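Local atomic coordinates of NudC domain-containing protein 2 (Mus musculus, PDB entry 2RH0), a protein that probably helps the Hsp90 chaperone keep LIS1 stable and may thereby regulate the LIS1/dynein pathway. Residues I27-I40 / V49-G61. Sequence-based numbering, arbitrary orientation.
Sequences IEVQVPPGTRAQDI and VALAVGGREILKG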
loop_
_atom_site.group_PDB
_atom_site.type_symbol
_atom_site.label_atom_id
_atom_site.label_comp_id
_atom_site.label_asym_id
_atom_site.label_seq_id
_atom_site.Cartn_x
_atom_site.Cartn_y
_atom_site.Cartn_z
ATOM N N ILE A 27 8.796 4.549 5.299
ATOM C CA ILE A 27 9.659 3.527 4.703
ATOM C C ILE A 27 9.287 2.225 5.352
ATOM O O ILE A 27 9.444 2.085 6.553
ATOM C CB ILE A 27 11.198 3.791 4.913
ATOM C CG1 ILE A 27 11.545 5.257 4.623
ATOM C CG2 ILE A 27 12.046 2.819 4.026
ATOM C CD1 ILE A 27 12.979 5.619 4.962
ATOM N N GLU A 28 8.786 1.274 4.561
ATOM C CA GLU A 28 8.458 -0.042 5.049
ATOM C C GLU A 28 9.413 -1.080 4.501
ATOM O O GLU A 28 9.451 -1.333 3.299
ATOM C CB GLU A 28 6.988 -0.382 4.685
ATOM C CG GLU A 28 6.001 0.645 5.277
ATOM C CD GLU A 28 4.568 0.276 5.111
ATOM O OE1 GLU A 28 4.284 -0.659 4.337
ATOM O OE2 GLU A 28 3.734 0.939 5.764
ATOM N N VAL A 29 10.166 -1.711 5.392
ATOM C CA VAL A 29 11.251 -2.628 5.021
ATOM C C VAL A 29 10.913 -4.035 5.490
ATOM O O VAL A 29 10.810 -4.261 6.670
ATOM C CB VAL A 29 12.587 -2.139 5.652
ATOM C CG1 VAL A 29 13.809 -2.962 5.169
ATOM C CG2 VAL A 29 12.769 -0.633 5.374
ATOM N N GLN A 30 10.672 -4.967 4.566
ATOM C CA GLN A 30 10.435 -6.354 4.937
ATOM C C GLN A 30 11.668 -6.965 5.573
ATOM O O GLN A 30 12.781 -6.759 5.116
ATOM C CB GLN A 30 10.029 -7.184 3.720
ATOM C CG GLN A 30 8.654 -6.785 3.160
ATOM C CD GLN A 30 7.529 -7.089 4.122
ATOM O OE1 GLN A 30 7.459 -8.199 4.658
ATOM N NE2 GLN A 30 6.645 -6.110 4.356
ATOM N N VAL A 31 11.473 -7.661 6.682
ATOM C CA VAL A 31 12.575 -8.332 7.355
ATOM C C VAL A 31 12.184 -9.794 7.592
ATOM O O VAL A 31 10.995 -10.133 7.526
ATOM C CB VAL A 31 12.988 -7.599 8.674
ATOM C CG1 VAL A 31 13.465 -6.194 8.340
ATOM C CG2 VAL A 31 11.845 -7.549 9.708
ATOM N N PRO A 32 13.178 -10.661 7.820
ATOM C CA PRO A 32 12.847 -12.050 8.123
ATOM C C PRO A 32 11.949 -12.164 9.348
ATOM O O PRO A 32 12.055 -11.340 10.277
ATOM C CB PRO A 32 14.209 -12.696 8.334
ATOM C CG PRO A 32 15.136 -11.857 7.511
ATOM C CD PRO A 32 14.631 -10.453 7.697
ATOM N N PRO A 33 11.068 -13.176 9.365
ATOM C CA PRO A 33 10.056 -13.285 10.422
ATOM C C PRO A 33 10.602 -13.487 11.847
ATOM O O PRO A 33 9.908 -13.158 12.827
ATOM C CB PRO A 33 9.230 -14.499 9.985
ATOM C CG PRO A 33 9.575 -14.707 8.539
ATOM C CD PRO A 33 10.983 -14.313 8.433
ATOM N N GLY A 34 11.826 -14.008 11.968
ATOM C CA GLY A 34 12.443 -14.165 13.286
ATOM C C GLY A 34 13.208 -12.936 13.781
ATOM O O GLY A 34 13.899 -13.003 14.793
ATOM N N THR A 35 13.099 -11.816 13.067
ATOM C CA THR A 35 13.806 -10.607 13.454
ATOM C C THR A 35 13.266 -10.075 14.749
ATOM O O THR A 35 12.042 -10.059 14.960
ATOM C CB THR A 35 13.663 -9.542 12.365
ATOM O OG1 THR A 35 14.115 -10.116 11.136
ATOM C CG2 THR A 35 14.499 -8.243 12.711
ATOM N N ARG A 36 14.174 -9.603 15.613
ATOM C CA ARG A 36 13.821 -9.071 16.921
ATOM C C ARG A 36 14.358 -7.672 16.989
ATOM O O ARG A 36 15.339 -7.348 16.311
ATOM C CB ARG A 36 14.501 -9.890 18.010
ATOM C CG ARG A 36 14.257 -11.398 17.939
ATOM C CD ARG A 36 15.318 -12.210 18.739
ATOM N NE ARG A 36 16.669 -12.045 18.185
ATOM C CZ ARG A 36 17.769 -12.635 18.662
ATOM N NH1 ARG A 36 17.699 -13.464 19.697
ATOM N NH2 ARG A 36 18.956 -12.401 18.094
ATOM N N ALA A 37 13.754 -6.835 17.822
ATOM C CA ALA A 37 14.214 -5.437 17.971
ATOM C C ALA A 37 15.703 -5.329 18.263
ATOM O O ALA A 37 16.407 -4.370 17.816
ATOM C CB ALA A 37 13.391 -4.708 19.041
ATOM N N GLN A 38 16.202 -6.288 19.038
ATOM C CA GLN A 38 17.622 -6.311 19.350
ATOM C C GLN A 38 18.509 -6.489 18.135
ATOM O O GLN A 38 19.688 -6.168 18.203
ATOM C CB GLN A 38 17.953 -7.385 20.388
ATOM C CG GLN A 38 17.840 -8.834 19.930
ATOM C CD GLN A 38 18.137 -9.783 21.067
ATOM O OE1 GLN A 38 17.237 -10.193 21.797
ATOM N NE2 GLN A 38 19.418 -10.063 21.277
ATOM N N ASP A 39 17.958 -7.000 17.028
ATOM C CA ASP A 39 18.724 -7.227 15.794
ATOM C C ASP A 39 18.854 -6.012 14.845
ATOM O O ASP A 39 19.503 -6.099 13.821
ATOM C CB ASP A 39 18.052 -8.362 15.007
ATOM C CG ASP A 39 18.063 -9.681 15.741
ATOM O OD1 ASP A 39 19.114 -9.973 16.381
ATOM O OD2 ASP A 39 17.033 -10.415 15.656
ATOM N N ILE A 40 18.258 -4.886 15.215
ATOM C CA ILE A 40 18.139 -3.717 14.381
ATOM C C ILE A 40 19.153 -2.647 14.775
ATOM O O ILE A 40 19.251 -2.316 15.951
ATOM C CB ILE A 40 16.714 -3.051 14.574
ATOM C CG1 ILE A 40 15.543 -4.019 14.275
ATOM C CG2 ILE A 40 16.527 -1.776 13.744
ATOM C CD1 ILE A 40 15.620 -4.708 13.012
ATOM N N VAL A 49 19.995 8.167 6.263
ATOM C CA VAL A 49 19.381 7.037 6.946
ATOM C C VAL A 49 20.236 5.803 6.731
ATOM O O VAL A 49 20.952 5.707 5.728
ATOM C CB VAL A 49 17.921 6.737 6.467
ATOM C CG1 VAL A 49 16.988 7.892 6.866
ATOM C CG2 VAL A 49 17.852 6.461 4.929
ATOM N N ALA A 50 20.133 4.857 7.672
ATOM C CA ALA A 50 20.887 3.601 7.633
ATOM C C ALA A 50 20.150 2.574 8.428
ATOM O O ALA A 50 19.728 2.849 9.545
ATOM C CB ALA A 50 22.314 3.776 8.202
ATOM N N LEU A 51 19.998 1.392 7.858
ATOM C CA LEU A 51 19.314 0.296 8.523
ATOM C C LEU A 51 20.046 -0.987 8.223
ATOM O O LEU A 51 20.314 -1.304 7.065
ATOM C CB LEU A 51 17.874 0.200 8.048
ATOM C CG LEU A 51 17.011 -0.987 8.502
ATOM C CD1 LEU A 51 16.707 -1.025 10.005
ATOM C CD2 LEU A 51 15.792 -0.864 7.746
ATOM N N ALA A 52 20.375 -1.713 9.279
ATOM C CA ALA A 52 21.010 -3.016 9.200
ATOM C C ALA A 52 20.199 -3.921 10.117
ATOM O O ALA A 52 19.761 -3.478 11.173
ATOM C CB ALA A 52 22.438 -2.955 9.655
ATOM N N VAL A 53 19.915 -5.132 9.630
ATOM C CA VAL A 53 19.186 -6.173 10.344
ATOM C C VAL A 53 20.133 -7.373 10.486
ATOM O O VAL A 53 20.744 -7.842 9.507
ATOM C CB VAL A 53 17.899 -6.644 9.621
ATOM C CG1 VAL A 53 17.204 -7.673 10.453
ATOM C CG2 VAL A 53 16.954 -5.499 9.362
ATOM N N GLY A 54 20.287 -7.849 11.717
ATOM C CA GLY A 54 21.212 -8.939 11.997
ATOM C C GLY A 54 22.564 -8.688 11.362
ATOM O O GLY A 54 23.126 -9.589 10.758
ATOM N N GLY A 55 23.066 -7.455 11.464
ATOM C CA GLY A 55 24.371 -7.074 10.919
ATOM C C GLY A 55 24.470 -6.892 9.414
ATOM O O GLY A 55 25.541 -6.531 8.931
ATOM N N ARG A 56 23.369 -7.135 8.688
ATOM C CA ARG A 56 23.286 -7.028 7.223
ATOM C C ARG A 56 22.688 -5.674 6.830
ATOM O O ARG A 56 21.555 -5.395 7.174
ATOM C CB ARG A 56 22.372 -8.148 6.702
ATOM C CG ARG A 56 22.246 -8.293 5.183
ATOM C CD ARG A 56 21.403 -9.570 4.770
ATOM N NE ARG A 56 19.937 -9.361 4.703
ATOM C CZ ARG A 56 19.068 -9.466 5.724
ATOM N NH1 ARG A 56 19.470 -9.760 6.968
ATOM N NH2 ARG A 56 17.761 -9.260 5.502
ATOM N N GLU A 57 23.425 -4.849 6.093
ATOM C CA GLU A 57 22.930 -3.528 5.704
ATOM C C GLU A 57 21.835 -3.706 4.693
ATOM O O GLU A 57 22.049 -4.376 3.684
ATOM C CB GLU A 57 24.051 -2.689 5.092
ATOM C CG GLU A 57 23.674 -1.266 4.700
ATOM C CD GLU A 57 24.771 -0.601 3.864
ATOM O OE1 GLU A 57 25.925 -0.478 4.352
ATOM O OE2 GLU A 57 24.474 -0.215 2.701
ATOM N N ILE A 58 20.659 -3.134 4.965
ATOM C CA ILE A 58 19.522 -3.224 4.046
ATOM C C ILE A 58 19.283 -1.927 3.275
ATOM O O ILE A 58 18.923 -1.952 2.105
ATOM C CB ILE A 58 18.219 -3.544 4.779
ATOM C CG1 ILE A 58 18.390 -4.703 5.745
ATOM C CG2 ILE A 58 17.153 -3.853 3.787
ATOM C CD1 ILE A 58 19.011 -5.901 5.135
ATOM N N LEU A 59 19.512 -0.791 3.928
ATOM C CA LEU A 59 19.267 0.482 3.330
ATOM C C LEU A 59 20.221 1.497 3.921
ATOM O O LEU A 59 20.459 1.508 5.107
ATOM C CB LEU A 59 17.826 0.874 3.621
ATOM C CG LEU A 59 17.423 2.323 3.535
ATOM C CD1 LEU A 59 17.510 2.822 2.088
ATOM C CD2 LEU A 59 16.014 2.429 4.077
ATOM N N LYS A 60 20.778 2.353 3.088
ATOM C CA LYS A 60 21.726 3.344 3.568
ATOM C C LYS A 60 21.894 4.360 2.489
ATOM O O LYS A 60 22.194 3.994 1.355
ATOM C CB LYS A 60 23.086 2.703 3.812
ATOM C CG LYS A 60 24.129 3.661 4.413
ATOM C CD LYS A 60 25.494 3.017 4.434
ATOM C CE LYS A 60 26.362 3.544 5.567
ATOM N NZ LYS A 60 26.319 5.018 5.716
ATOM N N GLY A 61 21.740 5.627 2.823
ATOM C CA GLY A 61 21.997 6.645 1.843
ATOM C C GLY A 61 21.532 7.993 2.271
ATOM O O GLY A 61 21.037 8.169 3.377
HETATM O O HOH W 1 22.242 -4.884 12.740
#
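Ile40 and Val53 form a non-hydrogen-bonded antiparallel pair, CA atoms 4.8 Å apart, and next to it Gly54 N donates to Asp39 O (2.8 Å), joining the end of the 3-10 turn to the type I' hairpin turn Val53-Arg56. A water gives a hydrogen to Asp39 O and accepts one from Gly55 N. Val53 divides its methyls: CG1, anti to the backbone N (chi1 -178°), meets Thr35 CG2 at 3.6 Å, while CG2 touches Val31 CG1 at 3.7 Å and Ile40 CD1. Farther along, strand 27-30 faces the hairpin across the sandwich. Val29 and Leu51 meet tip to tip (CG2 to CD2, 3.8 Å), Val29 CG1 also reaches Ile58 CG2, and Ile27 CG2 meets Leu59 CD2. Ile58 and Leu59 both lie opposite Leu51 in a classic beta bulge, consistent with both side chains turning toward strand 27-30. On the outer side, Arg36 grips the Asp39 carboxylate side-on, NE to OD2 nearly straight at 174° and NH2 to OD1, while Arg36 N adds a second bond to OD2. An alanine in place of Asp39 would probably leave the Arg36 guanidinium without this carboxylate and Arg36 N without its acceptor, so that the turn offering Asp39 O is less firmly held. The contact thus closes one end of the CS-domain beta-sandwich with an apolar interior, one direct backbone hydrogen bond with a water beside it, and a salt bridge within 27-40 that shapes the turn.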